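Local coordinates for SusD/RagB family nutrient-binding outer membrane lipoprotein (Bacteroides vulgatus, PDB 4F7A) that probably binds mucin O-glycans at the outer membrane, as a SusD-like lipoprotein with a TPR-like helical fold, at residues G435-A438 with W439-R443; T261-A265 with T266-V270; E222-K225 with A226-S230. All coordinates share one frame; numbering follows the deposited sequence.

Contact 1 of 3, residues G435-A438 with W439-R443; sequences GMEA and WAEQR
Glu437 and Glu441 run side by side off the same flank of one helix, and the closest touch between two side chains across the contact is OE2 of Glu437 against CG of Glu441 at 3.4 Å. Glu437 reaches it with CG anti to its backbone N (chi1 -173°) and a bend at the next bond that brings the carboxylate forward along the helix; the two carboxylate planes lie 18° apart. OE2 of Glu437 and OE2 of Glu441 stand 4.4 Å apart, and basic residues pair with both acids. Arg210 forms salt bridges with both glutamates, while Lys427 and Arg444 take OE1 of Glu441, which probably keeps the two acids charged despite their burial. The four residues 435-438 are the first turn of helix 435-445 in the largely helical, TPR-like fold of the SusD family. Their carbonyls accept i to i+4 bonds from residues 439-442, among them Ala440 N to Met436 O at 2.9 Å and nearly straight, and Gln442 N to Ala438 O at 3.0 Å. Amide groups of Met436, a selenomethionine, and of Glu437 turn back to the carboxylate of Glu434. Where the acids touch directly, the Arg443 flank is linked through a water. It gives a hydrogen bond to Met436 O at 2.7 Å and accepts a weak one from Arg443 NH2 at 2.8 Å. Arg443 folds back over the indole of Trp439, its NE 3.2 Å above the ring plane and over the centre. That NE also donates to Trp439 O, above the carbonyl plane, whereas the backbone N of Arg443 reaches the same oxygen from the other face. His54 also meets the Trp439 ring edge-to-face.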
loop_
_atom_site.group_PDB
_atom_site.type_symbol
_atom_site.label_atom_id
_atom_site.label_comp_id
_atom_site.label_asym_id
_atom_site.label_seq_id
_atom_site.Cartn_x
_atom_site.Cartn_y
_atom_site.Cartn_z
ATOM N N GLY A 435 -3.162 2.510 2.481
ATOM C CA GLY A 435 -2.460 2.080 3.678
ATOM C C GLY A 435 -1.515 0.903 3.508
ATOM O O GLY A 435 -0.573 0.756 4.290
HETATM N N MSE A 436 -1.754 0.038 2.531
HETATM C CA MSE A 436 -0.860 -1.128 2.346
HETATM C C MSE A 436 0.550 -0.727 1.939
HETATM O O MSE A 436 1.503 -1.152 2.576
HETATM C CB MSE A 436 -1.398 -2.161 1.370
HETATM C CG MSE A 436 -2.724 -2.724 1.770
HETATM SE SE MSE A 436 -2.869 -4.594 1.220
HETATM C CE MSE A 436 -4.618 -4.902 1.973
ATOM N N GLU A 437 0.702 0.085 0.900
ATOM C CA GLU A 437 2.062 0.504 0.543
ATOM C C GLU A 437 2.722 1.250 1.701
ATOM O O GLU A 437 3.914 1.032 2.004
ATOM C CB GLU A 437 2.077 1.338 -0.731
ATOM C CG GLU A 437 3.503 1.650 -1.236
ATOM C CD GLU A 437 4.383 0.421 -1.476
ATOM O OE1 GLU A 437 3.858 -0.704 -1.647
ATOM O OE2 GLU A 437 5.634 0.572 -1.480
ATOM N N ALA A 438 1.945 2.086 2.376
ATOM C CA ALA A 438 2.465 2.899 3.496
ATOM C C ALA A 438 2.992 2.023 4.625
ATOM O O ALA A 438 4.092 2.238 5.145
ATOM C CB ALA A 438 1.367 3.842 4.019
ATOM N N TRP A 439 2.206 1.018 4.981
ATOM C CA TRP A 439 2.561 0.127 6.055
ATOM C C TRP A 439 3.743 -0.775 5.677
ATOM O O TRP A 439 4.604 -1.012 6.492
ATOM C CB TRP A 439 1.353 -0.700 6.500
ATOM C CG TRP A 439 1.647 -1.550 7.749
ATOM C CD1 TRP A 439 2.409 -1.185 8.811
ATOM C CD2 TRP A 439 1.134 -2.868 8.049
ATOM N NE1 TRP A 439 2.452 -2.208 9.749
ATOM C CE2 TRP A 439 1.673 -3.248 9.299
ATOM C CE3 TRP A 439 0.300 -3.773 7.363
ATOM C CZ2 TRP A 439 1.387 -4.466 9.884
ATOM C CZ3 TRP A 439 0.029 -4.984 7.935
ATOM C CH2 TRP A 439 0.570 -5.328 9.193
ATOM N N ALA A 440 3.762 -1.293 4.449
ATOM C CA ALA A 440 4.857 -2.134 4.000
ATOM C C ALA A 440 6.161 -1.374 4.080
ATOM O O ALA A 440 7.150 -1.879 4.606
ATOM C CB ALA A 440 4.616 -2.619 2.584
ATOM N N GLU A 441 6.167 -0.145 3.592
ATOM C CA GLU A 441 7.396 0.659 3.615
ATOM C C GLU A 441 7.819 1.086 5.010
ATOM O O GLU A 441 9.023 1.201 5.313
ATOM C CB GLU A 441 7.269 1.844 2.661
ATOM C CG GLU A 441 7.431 1.406 1.230
ATOM C CD GLU A 441 8.846 0.977 0.939
ATOM O OE1 GLU A 441 9.670 1.897 0.687
ATOM O OE2 GLU A 441 9.136 -0.257 0.964
ATOM N N GLN A 442 6.859 1.310 5.883
ATOM C CA GLN A 442 7.192 1.602 7.269
ATOM C C GLN A 442 7.894 0.425 7.964
ATOM O O GLN A 442 8.873 0.603 8.699
ATOM C CB GLN A 442 5.938 2.009 8.022
ATOM C CG GLN A 442 6.189 2.418 9.464
ATOM C CD GLN A 442 6.124 1.272 10.454
ATOM O OE1 GLN A 442 5.565 0.213 10.171
ATOM N NE2 GLN A 442 6.667 1.499 11.640
ATOM N N ARG A 443 7.400 -0.781 7.696
ATOM C CA ARG A 443 8.022 -1.989 8.225
ATOM C C ARG A 443 9.384 -2.242 7.608
ATOM O O ARG A 443 10.300 -2.675 8.297
ATOM C CB ARG A 443 7.109 -3.205 8.045
ATOM C CG ARG A 443 5.853 -3.109 8.921
ATOM C CD ARG A 443 4.924 -4.263 8.708
ATOM N NE ARG A 443 4.171 -4.085 7.461
ATOM C CZ ARG A 443 3.857 -5.063 6.612
ATOM N NH1 ARG A 443 4.233 -6.318 6.859
ATOM N NH2 ARG A 443 3.174 -4.781 5.513
HETATM O O HOH W 1 1.209 -3.403 4.063
#

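Contact 2 of 3, residues T261-A265 with T266-V270; sequences TYMGA and TIASV
Gly264 and Ala268 join through the first i to i+4 bond of the helix, Ala268 N to Gly264 O at 3.1 Å, followed by Ser269 N to Ala265 O at 2.9 Å, as an extended chain turns into helix with Gly264 at the N-cap position. The side chain that follows this change of direction is Met263, present as selenomethionine. A chi1 of -166° turns its CG away from the backbone N, and the rest of the chain continues extended, which carries the selenium and the terminal methyl from the strand end to the first helical turn. There SE lies 3.8 Å from Ala268 CB, and CE comes to 3.6 Å from Ala268 CA, so the small alanine takes the end of the long side chain against its backbone. Nearer the root, CG of Met263 meets CG2 of Ile267 at 3.7 Å, the two side chains crossing at about a right angle. That Ile267 methyl sits between its own backbone N and carbonyl carbon, and from this place it also approaches Gly264 O at 3.3 Å; its longer branch, CG1, leads away from the strand. The contacts of Met263 with Ile267 and Ala268 are apolar. Thr266 and Ser269 send their hydroxyls elsewhere: OG1 of Thr266 is hydrogen-bonded to Phe451 N, and OG of Ser269 to Thr387 O. Strand 262-263 pairs antiparallel with strand 61-62, and backbone bonds also tie Met263 to Val298 and Ser316. Helix 251-257 packs against Thr261, while helix 416-431 receives Thr266 and Ile267 on Trp428 and Val270 on Ile429.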
loop_
_atom_site.group_PDB
_atom_site.type_symbol
_atom_site.label_atom_id
_atom_site.label_comp_id
_atom_site.label_asym_id
_atom_site.label_seq_id
_atom_site.Cartn_x
_atom_site.Cartn_y
_atom_site.Cartn_z
ATOM N N THR A 261 -13.761 6.609 9.675
ATOM C CA THR A 261 -12.423 6.910 9.146
ATOM C C THR A 261 -11.869 8.226 9.689
ATOM O O THR A 261 -12.043 9.278 9.083
ATOM C CB THR A 261 -12.472 6.964 7.609
ATOM O OG1 THR A 261 -13.475 7.902 7.212
ATOM C CG2 THR A 261 -12.792 5.575 7.030
ATOM N N TYR A 262 -11.225 8.157 10.852
ATOM C CA TYR A 262 -10.619 9.318 11.484
ATOM C C TYR A 262 -9.141 9.387 11.163
ATOM O O TYR A 262 -8.506 8.377 10.844
ATOM C CB TYR A 262 -10.806 9.286 13.021
ATOM C CG TYR A 262 -12.205 9.612 13.442
ATOM C CD1 TYR A 262 -13.242 8.683 13.273
ATOM C CD2 TYR A 262 -12.522 10.868 13.952
ATOM C CE1 TYR A 262 -14.531 8.982 13.659
ATOM C CE2 TYR A 262 -13.822 11.173 14.319
ATOM C CZ TYR A 262 -14.822 10.231 14.161
ATOM O OH TYR A 262 -16.133 10.534 14.527
HETATM N N MSE A 263 -8.618 10.596 11.264
HETATM C CA MSE A 263 -7.203 10.898 11.151
HETATM C C MSE A 263 -6.379 10.201 12.239
HETATM O O MSE A 263 -6.778 10.176 13.392
HETATM C CB MSE A 263 -7.036 12.412 11.313
HETATM C CG MSE A 263 -5.687 12.947 10.905
HETATM SE SE MSE A 263 -5.635 14.846 11.191
HETATM C CE MSE A 263 -4.262 15.302 9.900
ATOM N N GLY A 264 -5.224 9.638 11.877
ATOM C CA GLY A 264 -4.334 9.040 12.881
ATOM C C GLY A 264 -3.405 10.071 13.510
ATOM O O GLY A 264 -3.080 11.097 12.897
ATOM N N ALA A 265 -2.993 9.827 14.751
ATOM C CA ALA A 265 -2.081 10.742 15.467
ATOM C C ALA A 265 -0.761 11.062 14.742
ATOM O O ALA A 265 -0.292 12.204 14.795
ATOM C CB ALA A 265 -1.774 10.207 16.896
ATOM N N THR A 266 -0.159 10.098 14.061
ATOM C CA THR A 266 1.123 10.350 13.404
ATOM C C THR A 266 0.964 11.278 12.220
ATOM O O THR A 266 1.747 12.177 12.074
ATOM C CB THR A 266 1.893 9.062 12.960
ATOM O OG1 THR A 266 2.023 8.151 14.074
ATOM C CG2 THR A 266 3.287 9.426 12.481
ATOM N N ILE A 267 -0.063 11.076 11.399
ATOM C CA ILE A 267 -0.277 11.945 10.247
ATOM C C ILE A 267 -0.706 13.351 10.713
ATOM O O ILE A 267 -0.299 14.340 10.099
ATOM C CB ILE A 267 -1.189 11.287 9.175
ATOM C CG1 ILE A 267 -1.039 12.031 7.830
ATOM C CG2 ILE A 267 -2.673 11.218 9.608
ATOM C CD1 ILE A 267 -1.552 11.213 6.601
ATOM N N ALA A 268 -1.408 13.473 11.848
ATOM C CA ALA A 268 -1.691 14.810 12.426
ATOM C C ALA A 268 -0.390 15.494 12.885
ATOM O O ALA A 268 -0.177 16.657 12.605
ATOM C CB ALA A 268 -2.663 14.726 13.578
ATOM N N SER A 269 0.490 14.747 13.543
ATOM C CA SER A 269 1.793 15.274 13.951
ATOM C C SER A 269 2.604 15.817 12.768
ATOM O O SER A 269 3.118 16.934 12.825
ATOM C CB SER A 269 2.607 14.204 14.681
ATOM O OG SER A 269 3.924 14.657 14.893
ATOM N N VAL A 270 2.703 15.004 11.712
ATOM C CA VAL A 270 3.471 15.349 10.541
ATOM C C VAL A 270 2.857 16.524 9.771
ATOM O O VAL A 270 3.531 17.502 9.482
ATOM C CB VAL A 270 3.684 14.096 9.620
ATOM C CG1 VAL A 270 4.260 14.494 8.294
ATOM C CG2 VAL A 270 4.560 13.061 10.334
#

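Contact 3 of 3, residues E222-K225 with A226-S230; sequences EAQK and ALENS
Glu222 offers its carbonyl to Ala226, whose N binds it at 2.9 Å, while Ala226 CB rests against the same oxygen. The carboxylate of Glu222 goes another way, to Lys225: NZ meets OE2 on its syn side at 3.0 Å, somewhat out of the carboxylate plane. Each end of this salt bridge has a second partner, Arg204 for Glu222 and Asp163 for Lys225, so the pair belongs to a chain of alternating charges that joins the helix to its neighbours. Ala223 follows, and its carbonyl takes Leu227 N at 3.0 Å; the leucine CB lies beside the same oxygen. These bonds form the last turns of helix 216-228, whose alanine side packs on helix 193-210, with Ala223 against Met209 and Ala226 against Leu205. Gln224 stands on the exposed side. With chi1 at 176° its CG swings to the side opposite the backbone N, and the chain runs outward in extended form, beside Glu228 and at a slant to it. Its CG touches OE1 of Glu228 at 3.3 Å, whereas NE2 of Gln224 stays 3.7 Å from that oxygen, with amide and carboxylate planes 27° apart. What ties these two residues is backbone: Glu228 N to Gln224 O, at a bent 131°. Lys225 closes the series with a weak bond from Asn229 N to its carbonyl at 3.1 Å. Asn229 is the first residue to leave helical geometry, and its OD1 accepts from Tyr231 N just beyond and from Asn201 ND2 of helix 193-210.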
loop_
_atom_site.group_PDB
_atom_site.type_symbol
_atom_site.label_atom_id
_atom_site.label_comp_id
_atom_site.label_asym_id
_atom_site.label_seq_id
_atom_site.Cartn_x
_atom_site.Cartn_y
_atom_site.Cartn_z
ATOM N N GLU A 222 16.979 -5.295 -10.791
ATOM C CA GLU A 222 15.568 -4.976 -11.104
ATOM C C GLU A 222 15.337 -3.467 -11.227
ATOM O O GLU A 222 14.609 -3.034 -12.129
ATOM C CB GLU A 222 14.604 -5.612 -10.103
ATOM C CG GLU A 222 14.663 -7.152 -10.105
ATOM C CD GLU A 222 14.189 -7.757 -11.440
ATOM O OE1 GLU A 222 13.413 -7.103 -12.146
ATOM O OE2 GLU A 222 14.603 -8.888 -11.793
ATOM N N ALA A 223 15.995 -2.662 -10.384
ATOM C CA ALA A 223 15.905 -1.199 -10.570
ATOM C C ALA A 223 16.492 -0.800 -11.909
ATOM O O ALA A 223 15.969 0.106 -12.573
ATOM C CB ALA A 223 16.598 -0.432 -9.438
ATOM N N GLN A 224 17.555 -1.482 -12.343
ATOM C CA GLN A 224 18.155 -1.139 -13.624
ATOM C C GLN A 224 17.209 -1.408 -14.778
ATOM O O GLN A 224 17.076 -0.586 -15.676
ATOM C CB GLN A 224 19.460 -1.892 -13.848
ATOM C CG GLN A 224 20.076 -1.642 -15.214
ATOM C CD GLN A 224 21.481 -2.157 -15.278
ATOM O OE1 GLN A 224 21.736 -3.313 -14.949
ATOM N NE2 GLN A 224 22.415 -1.299 -15.678
ATOM N N LYS A 225 16.550 -2.566 -14.737
ATOM C CA LYS A 225 15.525 -2.916 -15.705
ATOM C C LYS A 225 14.348 -1.938 -15.710
ATOM O O LYS A 225 13.911 -1.514 -16.797
ATOM C CB LYS A 225 15.030 -4.349 -15.476
ATOM C CG LYS A 225 16.062 -5.420 -15.858
ATOM C CD LYS A 225 15.451 -6.842 -15.988
ATOM C CE LYS A 225 14.760 -7.291 -14.755
ATOM N NZ LYS A 225 14.352 -8.746 -14.744
ATOM N N ALA A 226 13.855 -1.596 -14.520
ATOM C CA ALA A 226 12.754 -0.661 -14.360
ATOM C C ALA A 226 13.033 0.701 -14.981
ATOM O O ALA A 226 12.207 1.230 -15.718
ATOM C CB ALA A 226 12.397 -0.497 -12.876
ATOM N N LEU A 227 14.218 1.233 -14.718
ATOM C CA LEU A 227 14.542 2.598 -15.107
ATOM C C LEU A 227 15.248 2.722 -16.466
ATOM O O LEU A 227 15.419 3.831 -16.951
ATOM C CB LEU A 227 15.321 3.284 -13.989
ATOM C CG LEU A 227 14.475 3.590 -12.749
ATOM C CD1 LEU A 227 15.363 3.947 -11.530
ATOM C CD2 LEU A 227 13.469 4.731 -13.092
ATOM N N GLU A 228 15.628 1.602 -17.094
ATOM C CA GLU A 228 16.164 1.650 -18.455
ATOM C C GLU A 228 15.164 1.191 -19.503
ATOM O O GLU A 228 15.385 1.381 -20.677
ATOM C CB GLU A 228 17.437 0.815 -18.563
ATOM C CG GLU A 228 18.576 1.417 -17.773
ATOM C CD GLU A 228 19.910 0.778 -18.068
ATOM O OE1 GLU A 228 19.953 -0.464 -18.291
ATOM O OE2 GLU A 228 20.907 1.533 -18.058
ATOM N N ASN A 229 14.071 0.570 -19.094
ATOM C CA ASN A 229 13.096 0.136 -20.077
ATOM C C ASN A 229 12.607 1.360 -20.852
ATOM O O ASN A 229 12.260 2.392 -20.257
ATOM C CB ASN A 229 11.974 -0.640 -19.396
ATOM C CG ASN A 229 10.932 -1.178 -20.395
ATOM O OD1 ASN A 229 10.174 -0.415 -20.947
ATOM N ND2 ASN A 229 10.909 -2.490 -20.605
ATOM N N SER A 230 12.598 1.254 -22.176
ATOM C CA SER A 230 12.335 2.410 -23.032
ATOM C C SER A 230 10.913 2.979 -22.889
ATOM O O SER A 230 10.682 4.106 -23.287
ATOM C CB SER A 230 12.605 2.039 -24.496
ATOM O OG SER A 230 11.691 1.038 -24.894
#

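In the fold
From the N terminus the chain reaches contact 3 first, at the end of helix 216-228, then contact 2, where strand 262-263 enters helix 265-273, and last contact 1, at the start of helix 435-445. Each spans one continuous segment, closing nothing longer than a local turn of four or five residues; the three follow in series, without nesting or crossing. Contacts 2 and 3 lie on opposite sides of the chain's centre, 35 Å apart between centres, with contact 1 much nearer that centre. Shared neighbours connect them: Trp428 of helix 416-431 and Tyr60 meet both contacts 1 and 2, while helix 193-210 packs against contact 3 and supplies Arg210 to contact 1.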